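Long-range contacts in UspA1 (Moraxella catarrhalis, PDB 3PR7), which is a trimeric surface adhesin that binds fibronectin and the host receptor CEACAM1: residues G50-T61 against G65-T76; G110-T121 against G125-T136. All coordinates share one frame; numbering follows the deposited sequence.

Interaction 1: residues G50-T61 against G65-T76; sequences GLFNEATNEYST and GGYNKAKGRYST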
loop_
_atom_site.group_PDB
_atom_site.type_symbol
_atom_site.label_atom_id
_atom_site.label_comp_id
_atom_site.label_asym_id
_atom_site.label_seq_id
_atom_site.Cartn_x
_atom_site.Cartn_y
_atom_site.Cartn_z
ATOM N N GLY A 50 -8.534 31.835 -19.753
ATOM C CA GLY A 50 -7.687 30.931 -20.518
ATOM C C GLY A 50 -8.056 30.870 -21.986
ATOM O O GLY A 50 -8.504 31.859 -22.562
ATOM N N LEU A 51 -7.874 29.701 -22.591
ATOM C CA LEU A 51 -8.010 29.569 -24.034
ATOM C C LEU A 51 -8.659 28.250 -24.461
ATOM O O LEU A 51 -8.233 27.178 -24.033
ATOM C CB LEU A 51 -6.640 29.739 -24.705
ATOM C CG LEU A 51 -6.730 29.555 -26.222
ATOM C CD1 LEU A 51 -7.280 30.753 -26.991
ATOM C CD2 LEU A 51 -5.516 28.931 -26.867
ATOM N N PHE A 52 -9.683 28.352 -25.309
ATOM C CA PHE A 52 -10.393 27.199 -25.887
ATOM C C PHE A 52 -10.958 26.201 -24.876
ATOM O O PHE A 52 -10.940 24.986 -25.103
ATOM C CB PHE A 52 -9.532 26.480 -26.933
ATOM C CG PHE A 52 -9.657 27.052 -28.306
ATOM C CD1 PHE A 52 -10.826 26.869 -29.043
ATOM C CD2 PHE A 52 -8.615 27.778 -28.868
ATOM C CE1 PHE A 52 -10.957 27.402 -30.317
ATOM C CE2 PHE A 52 -8.734 28.318 -30.143
ATOM C CZ PHE A 52 -9.910 28.129 -30.870
ATOM N N ASN A 53 -11.470 26.725 -23.769
ATOM C CA ASN A 53 -12.092 25.894 -22.753
ATOM C C ASN A 53 -13.591 25.739 -23.012
ATOM O O ASN A 53 -14.263 26.701 -23.380
ATOM C CB ASN A 53 -11.814 26.462 -21.357
ATOM C CG ASN A 53 -10.329 26.446 -21.004
ATOM O OD1 ASN A 53 -9.647 25.435 -21.177
ATOM N ND2 ASN A 53 -9.827 27.568 -20.500
ATOM N N GLU A 54 -14.096 24.517 -22.853
ATOM C CA GLU A 54 -15.521 24.226 -23.020
ATOM C C GLU A 54 -16.131 23.741 -21.713
ATOM O O GLU A 54 -15.796 22.662 -21.224
ATOM C CB GLU A 54 -15.743 23.157 -24.092
ATOM C CG GLU A 54 -15.834 23.665 -25.519
ATOM C CD GLU A 54 -16.363 22.605 -26.480
ATOM O OE1 GLU A 54 -15.793 21.488 -26.529
ATOM O OE2 GLU A 54 -17.352 22.889 -27.189
ATOM N N ALA A 55 -17.026 24.541 -21.146
ATOM C CA ALA A 55 -17.782 24.123 -19.973
ATOM C C ALA A 55 -19.262 24.057 -20.318
ATOM O O ALA A 55 -19.940 25.082 -20.390
ATOM C CB ALA A 55 -17.533 25.062 -18.803
ATOM N N THR A 56 -19.753 22.845 -20.557
ATOM C CA THR A 56 -21.163 22.632 -20.879
ATOM C C THR A 56 -21.866 21.970 -19.698
ATOM O O THR A 56 -21.259 21.769 -18.644
ATOM C CB THR A 56 -21.356 21.788 -22.172
ATOM O OG1 THR A 56 -21.142 20.397 -21.892
ATOM C CG2 THR A 56 -20.402 22.246 -23.280
ATOM N N ASN A 57 -23.143 21.639 -19.881
ATOM C CA ASN A 57 -23.957 20.992 -18.851
ATOM C C ASN A 57 -24.270 21.926 -17.685
ATOM O O ASN A 57 -24.016 23.130 -17.760
ATOM C CB ASN A 57 -23.283 19.707 -18.353
ATOM C CG ASN A 57 -24.232 18.532 -18.326
ATOM O OD1 ASN A 57 -24.605 18.041 -17.258
ATOM N ND2 ASN A 57 -24.637 18.077 -19.509
ATOM N N GLU A 58 -24.822 21.372 -16.611
ATOM C CA GLU A 58 -25.197 22.168 -15.449
ATOM C C GLU A 58 -24.142 22.119 -14.346
ATOM O O GLU A 58 -23.653 21.045 -13.982
ATOM C CB GLU A 58 -26.565 21.736 -14.915
ATOM C CG GLU A 58 -27.727 22.035 -15.862
ATOM C CD GLU A 58 -29.084 21.637 -15.293
ATOM O OE1 GLU A 58 -29.132 20.947 -14.252
ATOM O OE2 GLU A 58 -30.109 22.015 -15.899
ATOM N N TYR A 59 -23.797 23.302 -13.836
ATOM C CA TYR A 59 -22.872 23.488 -12.708
ATOM C C TYR A 59 -21.435 22.984 -12.926
ATOM O O TYR A 59 -20.760 22.608 -11.964
ATOM C CB TYR A 59 -23.427 22.883 -11.410
ATOM C CG TYR A 59 -24.903 23.095 -11.154
ATOM C CD1 TYR A 59 -25.814 22.060 -11.353
ATOM C CD2 TYR A 59 -25.387 24.316 -10.688
ATOM C CE1 TYR A 59 -27.172 22.236 -11.109
ATOM C CE2 TYR A 59 -26.747 24.505 -10.442
ATOM C CZ TYR A 59 -27.631 23.458 -10.655
ATOM O OH TYR A 59 -28.976 23.632 -10.413
ATOM N N SER A 60 -20.968 22.974 -14.173
ATOM C CA SER A 60 -19.583 22.583 -14.456
ATOM C C SER A 60 -18.619 23.747 -14.221
ATOM O O SER A 60 -19.040 24.906 -14.136
ATOM C CB SER A 60 -19.446 22.028 -15.873
ATOM O OG SER A 60 -19.759 23.013 -16.839
ATOM N N THR A 61 -17.330 23.427 -14.112
ATOM C CA THR A 61 -16.305 24.390 -13.707
ATOM C C THR A 61 -14.982 24.159 -14.430
ATOM O O THR A 61 -14.460 23.041 -14.438
ATOM C CB THR A 61 -16.021 24.282 -12.185
ATOM O OG1 THR A 61 -17.251 24.311 -11.451
ATOM C CG2 THR A 61 -15.110 25.413 -11.706
ATOM N N GLY A 65 -6.476 27.640 -17.892
ATOM C CA GLY A 65 -5.643 26.817 -18.757
ATOM C C GLY A 65 -6.147 26.804 -20.186
ATOM O O GLY A 65 -6.829 27.732 -20.621
ATOM N N GLY A 66 -5.816 25.743 -20.913
ATOM C CA GLY A 66 -6.175 25.652 -22.319
ATOM C C GLY A 66 -6.787 24.332 -22.741
ATOM O O GLY A 66 -6.414 23.271 -22.232
ATOM N N TYR A 67 -7.736 24.412 -23.673
ATOM C CA TYR A 67 -8.296 23.245 -24.368
ATOM C C TYR A 67 -8.921 22.204 -23.437
ATOM O O TYR A 67 -8.967 21.012 -23.758
ATOM C CB TYR A 67 -7.240 22.603 -25.277
ATOM C CG TYR A 67 -6.492 23.602 -26.132
ATOM C CD1 TYR A 67 -6.990 23.998 -27.372
ATOM C CD2 TYR A 67 -5.289 24.159 -25.697
ATOM C CE1 TYR A 67 -6.313 24.924 -28.153
ATOM C CE2 TYR A 67 -4.604 25.081 -26.474
ATOM C CZ TYR A 67 -5.120 25.456 -27.699
ATOM O OH TYR A 67 -4.437 26.363 -28.471
ATOM N N ASN A 68 -9.407 22.667 -22.290
ATOM C CA ASN A 68 -10.062 21.797 -21.327
ATOM C C ASN A 68 -11.546 21.657 -21.644
ATOM O O ASN A 68 -12.165 22.587 -22.160
ATOM C CB ASN A 68 -9.850 22.319 -19.904
ATOM C CG ASN A 68 -8.388 22.292 -19.486
ATOM O OD1 ASN A 68 -7.680 21.306 -19.708
ATOM N ND2 ASN A 68 -7.930 23.376 -18.876
ATOM N N LYS A 69 -12.106 20.487 -21.353
ATOM C CA LYS A 69 -13.521 20.229 -21.609
ATOM C C LYS A 69 -14.226 19.643 -20.393
ATOM O O LYS A 69 -14.013 18.486 -20.031
ATOM C CB LYS A 69 -13.702 19.321 -22.827
ATOM C CG LYS A 69 -13.427 20.002 -24.153
ATOM C CD LYS A 69 -13.394 18.996 -25.294
ATOM C CE LYS A 69 -13.169 19.692 -26.627
ATOM N NZ LYS A 69 -13.174 18.751 -27.779
ATOM N N ALA A 70 -15.055 20.467 -19.760
ATOM C CA ALA A 70 -15.897 20.025 -18.661
ATOM C C ALA A 70 -17.339 19.900 -19.133
ATOM O O ALA A 70 -18.167 20.782 -18.894
ATOM C CB ALA A 70 -15.791 20.980 -17.480
ATOM N N LYS A 71 -17.622 18.811 -19.842
ATOM C CA LYS A 71 -18.994 18.395 -20.114
ATOM C C LYS A 71 -19.409 17.619 -18.868
ATOM O O LYS A 71 -18.585 17.409 -17.981
ATOM C CB LYS A 71 -19.054 17.506 -21.359
ATOM C CG LYS A 71 -17.892 17.707 -22.330
ATOM C CD LYS A 71 -18.277 17.348 -23.755
ATOM C CE LYS A 71 -17.064 16.893 -24.558
ATOM N NZ LYS A 71 -17.440 16.490 -25.943
ATOM N N GLY A 72 -20.664 17.202 -18.767
ATOM C CA GLY A 72 -21.084 16.436 -17.591
ATOM C C GLY A 72 -21.404 17.280 -16.365
ATOM O O GLY A 72 -20.735 18.279 -16.080
ATOM N N ARG A 73 -22.425 16.846 -15.632
ATOM C CA ARG A 73 -23.016 17.606 -14.532
ATOM C C ARG A 73 -22.093 17.690 -13.324
ATOM O O ARG A 73 -21.589 16.670 -12.855
ATOM C CB ARG A 73 -24.341 16.953 -14.136
ATOM C CG ARG A 73 -25.368 17.896 -13.555
ATOM C CD ARG A 73 -26.739 17.235 -13.531
ATOM N NE ARG A 73 -27.776 18.148 -13.055
ATOM C CZ ARG A 73 -28.360 18.075 -11.860
ATOM N NH1 ARG A 73 -28.024 17.118 -11.001
ATOM N NH2 ARG A 73 -29.291 18.959 -11.527
ATOM N N TYR A 74 -21.880 18.909 -12.830
ATOM C CA TYR A 74 -21.000 19.175 -11.681
ATOM C C TYR A 74 -19.535 18.787 -11.913
ATOM O O TYR A 74 -18.823 18.437 -10.965
ATOM C CB TYR A 74 -21.516 18.491 -10.412
ATOM C CG TYR A 74 -22.755 19.100 -9.805
ATOM C CD1 TYR A 74 -22.688 20.291 -9.086
ATOM C CD2 TYR A 74 -23.992 18.467 -9.919
ATOM C CE1 TYR A 74 -23.827 20.848 -8.511
ATOM C CE2 TYR A 74 -25.137 19.014 -9.348
ATOM C CZ TYR A 74 -25.046 20.204 -8.645
ATOM O OH TYR A 74 -26.173 20.753 -8.082
ATOM N N SER A 75 -19.091 18.848 -13.167
ATOM C CA SER A 75 -17.696 18.583 -13.514
ATOM C C SER A 75 -16.783 19.682 -12.999
ATOM O O SER A 75 -17.225 20.814 -12.764
ATOM C CB SER A 75 -17.534 18.488 -15.024
ATOM O OG SER A 75 -18.411 17.523 -15.555
ATOM N N THR A 76 -15.510 19.343 -12.828
ATOM C CA THR A 76 -14.507 20.305 -12.405
ATOM C C THR A 76 -13.160 19.999 -13.047
ATOM O O THR A 76 -12.650 18.876 -12.950
ATOM C CB THR A 76 -14.321 20.305 -10.874
ATOM O OG1 THR A 76 -15.598 20.322 -10.225
ATOM C CG2 THR A 76 -13.506 21.517 -10.435
#

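Interaction 2: residues G110-T121 against G125-T136; sequences GGYNEATIENST and GGYNQAKGRNST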
loop_
_atom_site.group_PDB
_atom_site.type_symbol
_atom_site.label_atom_id
_atom_site.label_comp_id
_atom_site.label_asym_id
_atom_site.label_seq_id
_atom_site.Cartn_x
_atom_site.Cartn_y
_atom_site.Cartn_z
ATOM N N GLY A 110 -1.109 15.331 -13.045
ATOM C CA GLY A 110 -0.189 14.509 -13.824
ATOM C C GLY A 110 -0.503 14.519 -15.308
ATOM O O GLY A 110 -1.183 15.419 -15.805
ATOM N N GLY A 111 -0.011 13.513 -16.019
ATOM C CA GLY A 111 -0.182 13.463 -17.466
ATOM C C GLY A 111 -0.755 12.165 -17.996
ATOM O O GLY A 111 -0.323 11.077 -17.599
ATOM N N TYR A 112 -1.731 12.291 -18.893
ATOM C CA TYR A 112 -2.289 11.159 -19.639
ATOM C C TYR A 112 -2.880 10.078 -18.739
ATOM O O TYR A 112 -2.722 8.882 -18.993
ATOM C CB TYR A 112 -1.239 10.575 -20.592
ATOM C CG TYR A 112 -0.701 11.590 -21.573
ATOM C CD1 TYR A 112 0.404 12.379 -21.257
ATOM C CD2 TYR A 112 -1.306 11.770 -22.813
ATOM C CE1 TYR A 112 0.891 13.325 -22.146
ATOM C CE2 TYR A 112 -0.824 12.707 -23.713
ATOM C CZ TYR A 112 0.271 13.486 -23.376
ATOM O OH TYR A 112 0.753 14.417 -24.276
ATOM N N ASN A 113 -3.567 10.514 -17.690
ATOM C CA ASN A 113 -4.220 9.605 -16.763
ATOM C C ASN A 113 -5.695 9.418 -17.102
ATOM O O ASN A 113 -6.322 10.306 -17.683
ATOM C CB ASN A 113 -4.046 10.112 -15.332
ATOM C CG ASN A 113 -2.586 10.137 -14.894
ATOM O OD1 ASN A 113 -1.826 9.198 -15.152
ATOM N ND2 ASN A 113 -2.190 11.213 -14.223
ATOM N N GLU A 114 -6.242 8.257 -16.748
ATOM C CA GLU A 114 -7.641 7.937 -17.039
ATOM C C GLU A 114 -8.353 7.346 -15.830
ATOM O O GLU A 114 -7.920 6.329 -15.287
ATOM C CB GLU A 114 -7.743 6.951 -18.206
ATOM C CG GLU A 114 -7.377 7.516 -19.571
ATOM C CD GLU A 114 -7.184 6.431 -20.627
ATOM O OE1 GLU A 114 -7.178 5.229 -20.277
ATOM O OE2 GLU A 114 -7.032 6.784 -21.817
ATOM N N ALA A 115 -9.438 7.994 -15.413
ATOM C CA ALA A 115 -10.350 7.444 -14.412
ATOM C C ALA A 115 -11.716 7.293 -15.073
ATOM O O ALA A 115 -12.412 8.282 -15.311
ATOM C CB ALA A 115 -10.422 8.351 -13.191
ATOM N N THR A 116 -12.093 6.054 -15.375
ATOM C CA THR A 116 -13.178 5.807 -16.330
ATOM C C THR A 116 -14.490 5.245 -15.774
ATOM O O THR A 116 -15.508 5.284 -16.463
ATOM C CB THR A 116 -12.700 4.917 -17.499
ATOM O OG1 THR A 116 -12.294 3.642 -16.992
ATOM C CG2 THR A 116 -11.528 5.568 -18.228
ATOM N N ILE A 117 -14.479 4.719 -14.552
ATOM C CA ILE A 117 -15.710 4.180 -13.957
ATOM C C ILE A 117 -16.052 4.847 -12.624
ATOM O O ILE A 117 -15.259 5.614 -12.083
ATOM C CB ILE A 117 -15.688 2.623 -13.829
ATOM C CG1 ILE A 117 -15.484 1.974 -15.201
ATOM C CG2 ILE A 117 -16.990 2.095 -13.209
ATOM C CD1 ILE A 117 -16.054 0.557 -15.336
ATOM N N GLU A 118 -17.255 4.559 -12.127
ATOM C CA GLU A 118 -17.750 5.084 -10.861
ATOM C C GLU A 118 -16.726 4.948 -9.738
ATOM O O GLU A 118 -16.160 3.871 -9.526
ATOM C CB GLU A 118 -19.057 4.388 -10.472
ATOM C CG GLU A 118 -19.817 5.079 -9.344
ATOM C CD GLU A 118 -21.083 4.347 -8.930
ATOM O OE1 GLU A 118 -21.069 3.096 -8.846
ATOM O OE2 GLU A 118 -22.095 5.033 -8.673
ATOM N N ASN A 119 -16.489 6.064 -9.048
ATOM C CA ASN A 119 -15.634 6.126 -7.855
ATOM C C ASN A 119 -14.156 5.801 -8.074
ATOM O O ASN A 119 -13.421 5.575 -7.112
ATOM C CB ASN A 119 -16.202 5.258 -6.721
ATOM C CG ASN A 119 -17.575 5.710 -6.265
ATOM O OD1 ASN A 119 -17.817 6.902 -6.059
ATOM N ND2 ASN A 119 -18.484 4.753 -6.089
ATOM N N SER A 120 -13.715 5.779 -9.326
ATOM C CA SER A 120 -12.307 5.499 -9.609
ATOM C C SER A 120 -11.460 6.746 -9.359
ATOM O O SER A 120 -11.952 7.872 -9.487
ATOM C CB SER A 120 -12.114 4.959 -11.029
ATOM O OG SER A 120 -12.567 5.882 -12.000
ATOM N N THR A 121 -10.200 6.539 -8.979
ATOM C CA THR A 121 -9.312 7.645 -8.628
ATOM C C THR A 121 -7.891 7.450 -9.142
ATOM O O THR A 121 -7.328 6.354 -9.080
ATOM C CB THR A 121 -9.267 7.883 -7.093
ATOM O OG1 THR A 121 -10.590 8.142 -6.606
ATOM C CG2 THR A 121 -8.372 9.073 -6.738
ATOM N N GLY A 125 0.790 11.349 -11.341
ATOM C CA GLY A 125 1.766 10.597 -12.115
ATOM C C GLY A 125 1.411 10.562 -13.588
ATOM O O GLY A 125 0.631 11.391 -14.065
ATOM N N GLY A 126 1.977 9.595 -14.308
ATOM C CA GLY A 126 1.799 9.508 -15.755
ATOM C C GLY A 126 1.278 8.179 -16.264
ATOM O O GLY A 126 1.694 7.115 -15.797
ATOM N N TYR A 127 0.358 8.258 -17.224
ATOM C CA TYR A 127 -0.174 7.094 -17.946
ATOM C C TYR A 127 -0.808 6.041 -17.043
ATOM O O TYR A 127 -0.714 4.840 -17.302
ATOM C CB TYR A 127 0.898 6.480 -18.854
ATOM C CG TYR A 127 1.405 7.440 -19.903
ATOM C CD1 TYR A 127 0.735 7.594 -21.116
ATOM C CD2 TYR A 127 2.552 8.202 -19.676
ATOM C CE1 TYR A 127 1.199 8.479 -22.078
ATOM C CE2 TYR A 127 3.021 9.086 -20.626
ATOM C CZ TYR A 127 2.343 9.221 -21.820
ATOM O OH TYR A 127 2.830 10.100 -22.744
ATOM N N ASN A 128 -1.463 6.508 -15.987
ATOM C CA ASN A 128 -2.149 5.630 -15.059
ATOM C C ASN A 128 -3.614 5.474 -15.443
ATOM O O ASN A 128 -4.235 6.413 -15.946
ATOM C CB ASN A 128 -2.003 6.154 -13.633
ATOM C CG ASN A 128 -0.568 6.092 -13.138
ATOM O OD1 ASN A 128 0.105 5.070 -13.289
ATOM N ND2 ASN A 128 -0.089 7.187 -12.549
ATOM N N GLN A 129 -4.152 4.279 -15.221
ATOM C CA GLN A 129 -5.530 3.974 -15.582
ATOM C C GLN A 129 -6.275 3.296 -14.440
ATOM O O GLN A 129 -5.945 2.176 -14.041
ATOM C CB GLN A 129 -5.575 3.083 -16.823
ATOM C CG GLN A 129 -4.975 3.688 -18.081
ATOM C CD GLN A 129 -4.852 2.675 -19.202
ATOM O OE1 GLN A 129 -4.077 1.721 -19.114
ATOM N NE2 GLN A 129 -5.614 2.882 -20.267
ATOM N N ALA A 130 -7.274 3.991 -13.909
ATOM C CA ALA A 130 -8.214 3.396 -12.971
ATOM C C ALA A 130 -9.498 3.094 -13.739
ATOM O O ALA A 130 -10.325 3.985 -13.977
ATOM C CB ALA A 130 -8.471 4.330 -11.792
ATOM N N LYS A 131 -9.635 1.832 -14.143
ATOM C CA LYS A 131 -10.718 1.387 -15.017
ATOM C C LYS A 131 -11.742 0.510 -14.302
ATOM O O LYS A 131 -12.788 0.184 -14.868
ATOM C CB LYS A 131 -10.156 0.602 -16.200
ATOM C CG LYS A 131 -9.551 1.417 -17.323
ATOM C CD LYS A 131 -9.248 0.475 -18.489
ATOM C CE LYS A 131 -8.323 1.086 -19.528
ATOM N NZ LYS A 131 -9.008 2.110 -20.373
ATOM N N GLY A 132 -11.430 0.105 -13.075
ATOM C CA GLY A 132 -12.348 -0.703 -12.283
ATOM C C GLY A 132 -13.248 0.156 -11.424
ATOM O O GLY A 132 -12.907 1.293 -11.101
ATOM N N ARG A 133 -14.410 -0.374 -11.056
ATOM C CA ARG A 133 -15.277 0.349 -10.141
ATOM C C ARG A 133 -14.626 0.378 -8.760
ATOM O O ARG A 133 -14.164 -0.652 -8.260
ATOM C CB ARG A 133 -16.675 -0.261 -10.088
ATOM C CG ARG A 133 -17.740 0.740 -9.659
ATOM C CD ARG A 133 -19.131 0.126 -9.663
ATOM N NE ARG A 133 -19.143 -1.180 -9.008
ATOM C CZ ARG A 133 -19.803 -1.465 -7.888
ATOM N NH1 ARG A 133 -20.533 -0.537 -7.277
ATOM N NH2 ARG A 133 -19.737 -2.690 -7.384
ATOM N N ASN A 134 -14.569 1.574 -8.172
ATOM C CA ASN A 134 -13.897 1.810 -6.888
ATOM C C ASN A 134 -12.385 1.561 -6.935
ATOM O O ASN A 134 -11.752 1.381 -5.894
ATOM C CB ASN A 134 -14.528 0.977 -5.757
ATOM C CG ASN A 134 -16.044 1.082 -5.717
ATOM O OD1 ASN A 134 -16.614 2.147 -5.953
ATOM N ND2 ASN A 134 -16.702 -0.027 -5.403
ATOM N N SER A 135 -11.808 1.546 -8.136
ATOM C CA SER A 135 -10.371 1.296 -8.277
ATOM C C SER A 135 -9.566 2.554 -7.984
ATOM O O SER A 135 -10.077 3.668 -8.096
ATOM C CB SER A 135 -10.025 0.732 -9.659
ATOM O OG SER A 135 -10.318 1.662 -10.685
ATOM N N THR A 136 -8.306 2.361 -7.603
ATOM C CA THR A 136 -7.435 3.453 -7.183
ATOM C C THR A 136 -6.016 3.243 -7.693
ATOM O O THR A 136 -5.444 2.160 -7.543
ATOM C CB THR A 136 -7.370 3.552 -5.641
ATOM O OG1 THR A 136 -8.695 3.505 -5.093
ATOM C CG2 THR A 136 -6.686 4.836 -5.198
#

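Interaction 1: residues G50-T61 against G65-T76
The rings of Tyr59 and Tyr74 form an offset stack, with centroids 4.6 Å apart and planes at 14°. Tyr74 OH sits over one face of the Tyr59 ring, near its rim. In return Tyr59 CD1 lies over a face of the Tyr74 ring, 3.4 Å from Tyr74 CZ. Arg73 NH2 comes to the edge of the Tyr59 ring, in its plane. Tyr74 CE2 lies over one face of the Arg73 guanidinium, toward its rim. The guanidinium edge takes Glu58 OE1 in a salt bridge, 3.3 Å from Arg73 NE. The hydrogen bonds from Arg73 NE and NH2 to this oxygen are both weak. Arg73 CG is anti to the backbone N (chi1 -151°) and the chain runs extended to NE, alongside Glu58. At the other end the Phe52 and Tyr67 planes are only 10° apart, but the rings are displaced so far that they hardly cover each other. These segments are consecutive turns of a YadA-like left-handed parallel beta-roll, matched residue for residue fifteen positions on. Asn53 bridges the turns with its amide. Its OD1 accepts from Asn68 N at 3.0 Å, in the carbonyl plane, while its ND2 donates to Gly65 O from above that carbonyl's plane. Asn68 OD1 likewise accepts from Asn83 N.

Interaction 2: residues G110-T121 against G125-T136
Two successive turns of the parallel beta-roll meet here, and a row of buried asparagines ties each turn to the backbone of the next. Asn113 OD1 accepts from Asn128 N at 2.8 Å, in the carbonyl plane. Asn113 ND2 donates to Gly125 O, also at 2.8 Å, and Gly111 N reaches that oxygen from the opposite face of its plane. Two bonds thus grip one buried carbonyl. Asn113 CG lies beside its own backbone N (chi1 -64°), which turns the amide along the stack of turns. On the sheet face carrying Glu114 and Gln129, Gln129 NE2 donates to Glu114 OE1 at 2.8 Å. The bond is nearly straight, at 173°, and comes from the syn side, tilted out of the carboxylate plane. Lys131 NZ makes a long salt bridge to the same oxygen. Tyr112 CB packs over a face of the Tyr127 ring, 3.5 Å from Tyr127 CE1. Near the opposite end, Asn119 ND2 donates to Asn134 OD1 at 3.2 Å, and Asn134 ND2 in turn donates to Asp149 OD1 of the next turn. Strand 114-115 lies between strands 99-100 and 129-130. Val122 of strand 121-122 packs against Asn113, Asn128 and Ala130, and Thr121 and Thr136 touch Gly125 and Gly140 of a second subunit.

Overall arrangement
Interactions 1 and 2 join neighbouring turns of one beta-roll, interaction 1 nearer the N-terminal end. The centres of interactions 1 and 2 are 19 Å apart; the nearest atoms of interactions 1 and 2 are about 10 Å apart. Strands 84-85 and 99-100 continue the parallel run between them. Asn53 and Asn113 hold the next turn alike, each through a glycine carbonyl and the following asparagine's N-H. At the buried position facing the second subunit, the Tyr59-Tyr74 stack gives way to the Asn119-Asn134 hydrogen bond. On the outward row, Glu54 makes a long salt bridge to Lys69, whereas Glu114 pairs with Gln129 and, at longer range, Lys131. Packing on a second subunit is consistent with a trimeric YadA-like head.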